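Local coordinates for bacterioferritin (Mycobacterium tuberculosis, PDB 3UOI), which probably stores iron, oxidising Fe(2+) with dioxygen at a ferroxidase centre and laying down the ferric mineral inside a 24-subunit, heme-binding shell, at residues Q26-W37 against I81-D92. Numbering follows the deposited sequence.
Sequences QYFLHSKMQDNW and IGQTLREQFEAD. With HEM (protoporphyrin IX containing Fe), chain B.
In the four-helix bundle of this ferritin-like subunit, His30 of helix 7-36 meets Gln88 and Asp92 of helix 85-112, and Gly82 in the loop leading into it. The two helical segments run antiparallel with axes 10.9 Å apart. Gln88 CG lies 3.4 Å from the centroid of the His30 ring and 8° off its normal, a CH-pi contact; Gln26 CG covers the opposite face nearer the rim. Both ring nitrogens are engaged: NE2 accepts from Gly82 N at 3.0 Å, with the donor tilted out of the ring plane, while ND1 gives Asp92 OD2 a weak, bent bond. The accepting NE2 is consistent with a proton on ND1, and the Gly82 bond ties the incoming loop to helix 7-36. Asp92 OD2 is gripped a second time by Gln26 NE2 at 3.0 Å; the bond is almost straight (174°), lies in the amide plane and uses the anti lone pair. The Gln26 chain is extended, CG lying opposite the backbone N (chi1 -176°), which carries its amide across to this carboxylate; its OE1 accepts from Arg80 N. Tyr27 CE1 approaches Asp92 CG to 3.6 Å; the same phenol ring packs near Glu96 and His132, predicted iron ligands, so this end of the contact borders the probable ferroxidase site. Phe28 instead turns its ring to the heme, whose CMB methyl sits over the ring centre. Met33 SD and Leu29 CD2 pack against Ile81. The Gln88 amide is held through both ends: NE2 donates to Gly82 O, and OE1 accepts from Gln34 NE2 at 3.1 Å, the donor standing above the carbonyl plane; Gln34 OE1 is hydrogen-bonded to Thr46 OG1. Trp37 CH2 reaches to 3.5 Å from Gln83 C, and Leu85 CD2 lies at the indole edge, in its plane, 3.9 Å from Trp37 CE3.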
loop_
_atom_site.group_PDB
_atom_site.type_symbol
_atom_site.label_atom_id
_atom_site.label_comp_id
_atom_site.label_asym_id
_atom_site.label_seq_id
_atom_site.Cartn_x
_atom_site.Cartn_y
_atom_site.Cartn_z
ATOM N N GLN A 26 31.118 24.189 31.426
ATOM C CA GLN A 26 32.392 23.574 31.234
ATOM C C GLN A 26 32.290 22.521 30.185
ATOM O O GLN A 26 33.084 22.508 29.304
ATOM C CB GLN A 26 32.991 23.063 32.536
ATOM C CG GLN A 26 34.379 22.462 32.474
ATOM C CD GLN A 26 34.880 22.150 33.841
ATOM O OE1 GLN A 26 35.011 23.012 34.653
ATOM N NE2 GLN A 26 35.151 20.901 34.096
ATOM N N TYR A 27 31.264 21.693 30.275
ATOM C CA TYR A 27 31.081 20.597 29.369
ATOM C C TYR A 27 30.848 21.072 27.950
ATOM O O TYR A 27 31.375 20.543 27.030
ATOM C CB TYR A 27 29.972 19.618 29.820
ATOM C CG TYR A 27 30.186 18.860 31.146
ATOM C CD1 TYR A 27 31.387 18.853 31.788
ATOM C CD2 TYR A 27 29.175 18.170 31.739
ATOM C CE1 TYR A 27 31.567 18.198 32.995
ATOM C CE2 TYR A 27 29.364 17.499 32.956
ATOM C CZ TYR A 27 30.563 17.528 33.588
ATOM O OH TYR A 27 30.782 16.876 34.803
ATOM N N PHE A 28 30.051 22.098 27.816
ATOM C CA PHE A 28 29.757 22.569 26.473
ATOM C C PHE A 28 30.967 23.100 25.767
ATOM O O PHE A 28 31.268 22.645 24.719
ATOM C CB PHE A 28 28.693 23.662 26.461
ATOM C CG PHE A 28 28.102 23.932 25.091
ATOM C CD1 PHE A 28 27.060 23.159 24.594
ATOM C CD2 PHE A 28 28.571 24.947 24.301
ATOM C CE1 PHE A 28 26.508 23.415 23.352
ATOM C CE2 PHE A 28 28.004 25.184 23.048
ATOM C CZ PHE A 28 26.982 24.419 22.595
ATOM N N LEU A 29 31.671 24.023 26.415
ATOM C CA LEU A 29 32.831 24.666 25.829
ATOM C C LEU A 29 33.879 23.633 25.519
ATOM O O LEU A 29 34.481 23.696 24.533
ATOM C CB LEU A 29 33.386 25.766 26.679
ATOM C CG LEU A 29 34.578 26.476 26.091
ATOM C CD1 LEU A 29 34.227 27.406 25.025
ATOM C CD2 LEU A 29 35.263 27.187 27.149
ATOM N N HIS A 30 34.011 22.642 26.368
ATOM C CA HIS A 30 34.907 21.538 26.110
ATOM C C HIS A 30 34.527 20.774 24.831
ATOM O O HIS A 30 35.381 20.430 24.064
ATOM C CB HIS A 30 34.979 20.579 27.289
ATOM C CG HIS A 30 35.976 20.967 28.325
ATOM N ND1 HIS A 30 36.213 20.213 29.440
ATOM C CD2 HIS A 30 36.781 22.035 28.419
ATOM C CE1 HIS A 30 37.115 20.806 30.182
ATOM N NE2 HIS A 30 37.472 21.917 29.583
ATOM N N SER A 31 33.235 20.554 24.630
ATOM C CA SER A 31 32.753 19.913 23.422
ATOM C C SER A 31 33.022 20.716 22.135
ATOM O O SER A 31 33.401 20.163 21.142
ATOM C CB SER A 31 31.309 19.464 23.547
ATOM O OG SER A 31 30.442 20.364 23.037
ATOM N N LYS A 32 32.827 22.016 22.182
ATOM C CA LYS A 32 33.173 22.876 21.076
ATOM C C LYS A 32 34.675 22.893 20.807
ATOM O O LYS A 32 35.080 22.943 19.687
ATOM C CB LYS A 32 32.716 24.288 21.316
ATOM C CG LYS A 32 31.293 24.455 21.549
ATOM C CD LYS A 32 30.424 23.962 20.461
ATOM C CE LYS A 32 30.525 24.732 19.195
ATOM N NZ LYS A 32 30.079 23.995 18.088
ATOM N N MET A 33 35.467 22.922 21.866
ATOM C CA MET A 33 36.898 22.911 21.767
ATOM C C MET A 33 37.331 21.595 21.188
ATOM O O MET A 33 38.244 21.566 20.440
ATOM C CB MET A 33 37.587 23.122 23.107
ATOM C CG MET A 33 37.528 24.496 23.755
ATOM S SD MET A 33 38.424 24.582 25.325
ATOM C CE MET A 33 40.121 24.517 24.919
ATOM N N GLN A 34 36.686 20.507 21.580
ATOM C CA GLN A 34 36.999 19.193 21.032
ATOM C C GLN A 34 36.657 19.119 19.542
ATOM O O GLN A 34 37.398 18.655 18.752
ATOM C CB GLN A 34 36.372 18.068 21.834
ATOM C CG GLN A 34 36.846 17.960 23.223
ATOM C CD GLN A 34 36.007 17.095 24.143
ATOM O OE1 GLN A 34 35.024 16.534 23.761
ATOM N NE2 GLN A 34 36.432 16.981 25.359
ATOM N N ASP A 35 35.520 19.663 19.192
ATOM C CA ASP A 35 35.128 19.744 17.815
ATOM C C ASP A 35 36.082 20.579 16.978
ATOM O O ASP A 35 36.395 20.193 15.908
ATOM C CB ASP A 35 33.731 20.284 17.684
ATOM C CG ASP A 35 32.953 19.587 16.644
ATOM O OD1 ASP A 35 33.548 18.869 15.861
ATOM O OD2 ASP A 35 31.753 19.794 16.588
ATOM N N ASN A 36 36.523 21.709 17.498
ATOM C CA ASN A 36 37.480 22.605 16.863
ATOM C C ASN A 36 38.860 22.017 16.664
ATOM O O ASN A 36 39.488 22.304 15.688
ATOM C CB ASN A 36 37.552 23.972 17.515
ATOM C CG ASN A 36 38.618 24.881 16.891
ATOM O OD1 ASN A 36 38.721 25.031 15.713
ATOM N ND2 ASN A 36 39.401 25.475 17.723
ATOM N N TRP A 37 39.300 21.198 17.598
ATOM C CA TRP A 37 40.561 20.495 17.510
ATOM C C TRP A 37 40.475 19.372 16.437
ATOM O O TRP A 37 41.455 18.794 16.061
ATOM C CB TRP A 37 40.983 19.920 18.882
ATOM C CG TRP A 37 41.444 20.903 19.856
ATOM C CD1 TRP A 37 41.923 22.111 19.589
ATOM C CD2 TRP A 37 41.509 20.757 21.276
ATOM N NE1 TRP A 37 42.285 22.743 20.703
ATOM C CE2 TRP A 37 42.033 21.945 21.776
ATOM C CE3 TRP A 37 41.171 19.752 22.171
ATOM C CZ2 TRP A 37 42.236 22.157 23.133
ATOM C CZ3 TRP A 37 41.369 19.970 23.520
ATOM C CH2 TRP A 37 41.891 21.167 23.982
ATOM N N ILE A 81 39.213 24.742 32.486
ATOM C CA ILE A 81 39.172 24.488 31.081
ATOM C C ILE A 81 40.453 23.888 30.509
ATOM O O ILE A 81 41.478 24.497 30.520
ATOM C CB ILE A 81 38.895 25.752 30.384
ATOM C CG1 ILE A 81 37.512 26.291 30.790
ATOM C CG2 ILE A 81 39.124 25.561 28.941
ATOM C CD1 ILE A 81 36.338 25.632 30.230
ATOM N N GLY A 82 40.346 22.660 30.054
ATOM C CA GLY A 82 41.460 21.896 29.565
ATOM C C GLY A 82 42.023 22.263 28.216
ATOM O O GLY A 82 41.328 22.504 27.282
ATOM N N GLN A 83 43.330 22.329 28.171
ATOM C CA GLN A 83 44.005 22.715 26.973
ATOM C C GLN A 83 44.534 21.487 26.216
ATOM O O GLN A 83 45.197 21.590 25.227
ATOM C CB GLN A 83 45.039 23.809 27.256
ATOM C CG GLN A 83 44.510 25.272 27.251
ATOM C CD GLN A 83 43.673 25.701 25.999
ATOM O OE1 GLN A 83 43.837 25.178 24.922
ATOM N NE2 GLN A 83 42.787 26.664 26.180
ATOM N N THR A 84 44.207 20.326 26.760
ATOM C CA THR A 84 44.421 19.042 26.149
ATOM C C THR A 84 43.258 18.121 26.458
ATOM O O THR A 84 42.461 18.447 27.270
ATOM C CB THR A 84 45.769 18.380 26.487
ATOM O OG1 THR A 84 45.888 18.160 27.885
ATOM C CG2 THR A 84 46.884 19.179 26.032
ATOM N N LEU A 85 43.133 17.010 25.758
ATOM C CA LEU A 85 42.042 16.102 26.007
ATOM C C LEU A 85 42.186 15.577 27.426
ATOM O O LEU A 85 41.235 15.589 28.165
ATOM C CB LEU A 85 41.993 14.939 25.018
ATOM C CG LEU A 85 41.501 15.111 23.579
ATOM C CD1 LEU A 85 41.076 13.807 22.955
ATOM C CD2 LEU A 85 40.429 16.137 23.458
ATOM N N ARG A 86 43.407 15.201 27.793
ATOM C CA ARG A 86 43.695 14.673 29.113
ATOM C C ARG A 86 43.386 15.668 30.213
ATOM O O ARG A 86 42.734 15.321 31.108
ATOM C CB ARG A 86 45.145 14.208 29.217
ATOM C CG ARG A 86 45.578 13.769 30.594
ATOM C CD ARG A 86 46.988 13.401 30.637
ATOM N NE ARG A 86 47.252 12.139 30.017
ATOM C CZ ARG A 86 47.106 10.953 30.588
ATOM N NH1 ARG A 86 46.681 10.818 31.802
ATOM N NH2 ARG A 86 47.379 9.888 29.906
ATOM N N GLU A 87 43.785 16.914 30.099
ATOM C CA GLU A 87 43.386 17.886 31.098
ATOM C C GLU A 87 41.863 18.050 31.125
ATOM O O GLU A 87 41.336 18.283 32.130
ATOM C CB GLU A 87 44.002 19.263 30.915
ATOM C CG GLU A 87 45.441 19.340 30.767
ATOM C CD GLU A 87 45.919 20.745 30.498
ATOM O OE1 GLU A 87 45.142 21.670 30.558
ATOM O OE2 GLU A 87 47.099 20.912 30.224
ATOM N N GLN A 88 41.214 17.985 29.969
ATOM C CA GLN A 88 39.749 18.156 29.865
ATOM C C GLN A 88 38.933 17.102 30.604
ATOM O O GLN A 88 38.092 17.418 31.377
ATOM C CB GLN A 88 39.311 18.281 28.411
ATOM C CG GLN A 88 39.445 19.638 27.914
ATOM C CD GLN A 88 39.180 19.813 26.447
ATOM O OE1 GLN A 88 38.853 18.894 25.755
ATOM N NE2 GLN A 88 39.280 21.004 26.002
ATOM N N PHE A 89 39.289 15.852 30.421
ATOM C CA PHE A 89 38.720 14.775 31.188
ATOM C C PHE A 89 38.994 14.975 32.677
ATOM O O PHE A 89 38.174 14.665 33.471
ATOM C CB PHE A 89 39.305 13.438 30.794
ATOM C CG PHE A 89 38.996 13.008 29.433
ATOM C CD1 PHE A 89 37.754 13.139 28.917
ATOM C CD2 PHE A 89 39.964 12.409 28.652
ATOM C CE1 PHE A 89 37.504 12.720 27.646
ATOM C CE2 PHE A 89 39.696 12.001 27.408
ATOM C CZ PHE A 89 38.476 12.169 26.904
ATOM N N GLU A 90 40.174 15.455 33.021
ATOM C CA GLU A 90 40.553 15.699 34.403
ATOM C C GLU A 90 39.775 16.776 35.107
ATOM O O GLU A 90 39.447 16.677 36.249
ATOM C CB GLU A 90 42.031 15.913 34.549
ATOM C CG GLU A 90 42.643 14.728 35.108
ATOM C CD GLU A 90 44.111 14.789 35.123
ATOM O OE1 GLU A 90 44.652 15.759 34.574
ATOM O OE2 GLU A 90 44.704 13.847 35.668
ATOM N N ALA A 91 39.520 17.818 34.364
ATOM C CA ALA A 91 38.714 18.924 34.759
ATOM C C ALA A 91 37.264 18.511 34.968
ATOM O O ALA A 91 36.612 18.950 35.842
ATOM C CB ALA A 91 38.837 20.000 33.733
ATOM N N ASP A 92 36.765 17.686 34.083
ATOM C CA ASP A 92 35.412 17.206 34.165
ATOM C C ASP A 92 35.243 16.274 35.351
ATOM O O ASP A 92 34.266 16.284 36.002
ATOM C CB ASP A 92 34.964 16.626 32.842
ATOM C CG ASP A 92 34.855 17.685 31.731
ATOM O OD1 ASP A 92 34.666 17.269 30.635
ATOM O OD2 ASP A 92 34.980 18.880 31.930
HETATM C CHA HEM B . 19.206 22.569 24.628
HETATM C CHB HEM B . 23.184 25.246 24.245
HETATM C CHC HEM B . 22.506 26.780 28.772
HETATM C CHD HEM B . 18.377 24.289 29.119
HETATM C C1A HEM B . 20.238 23.273 24.045
HETATM C C2A HEM B . 20.555 23.420 22.644
HETATM C C3A HEM B . 21.682 24.158 22.574
HETATM C C4A HEM B . 22.092 24.492 23.889
HETATM C CMA HEM B . 22.443 24.634 21.328
HETATM C CAA HEM B . 19.686 22.789 21.517
HETATM C CBA HEM B . 18.292 23.429 21.602
HETATM C CGA HEM B . 17.676 23.874 20.281
HETATM O O1A HEM B . 16.775 24.792 20.244
HETATM O O2A HEM B . 18.072 23.297 19.232
HETATM C C1B HEM B . 23.389 25.860 25.469
HETATM C C2B HEM B . 24.580 26.600 25.872
HETATM C C3B HEM B . 24.393 27.044 27.109
HETATM C C4B HEM B . 23.078 26.570 27.537
HETATM C CMB HEM B . 25.843 26.892 25.019
HETATM C CAB HEM B . 25.459 27.892 27.862
HETATM C CBB HEM B . 25.398 28.054 29.179
HETATM C C1C HEM B . 21.331 26.265 29.304
HETATM C C2C HEM B . 20.863 26.426 30.678
HETATM C C3C HEM B . 19.697 25.748 30.744
HETATM C C4C HEM B . 19.441 25.088 29.470
HETATM C CMC HEM B . 21.573 27.247 31.793
HETATM C CAC HEM B . 18.769 25.612 31.950
HETATM C CBC HEM B . 17.940 24.564 31.903
HETATM C C1D HEM B . 18.276 23.538 27.973
HETATM C C2D HEM B . 17.297 22.506 27.769
HETATM C C3D HEM B . 17.589 22.000 26.369
HETATM C C4D HEM B . 18.673 22.763 25.893
HETATM C CMD HEM B . 16.145 22.063 28.733
HETATM C CAD HEM B . 16.868 20.932 25.573
HETATM C CBD HEM B . 17.379 19.606 26.112
HETATM C CGD HEM B . 16.795 18.552 25.218
HETATM O O1D HEM B . 16.661 18.800 23.978
HETATM O O2D HEM B . 16.457 17.481 25.753
HETATM N NA HEM B . 21.213 23.919 24.745
HETATM N NB HEM B . 22.492 25.831 26.512
HETATM N NC HEM B . 20.431 25.452 28.645
HETATM N ND HEM B . 19.136 23.649 26.895
HETATM FE FE HEM B . 20.759 24.661 26.746
HETATM O O HOH W 1 35.163 16.145 28.034
#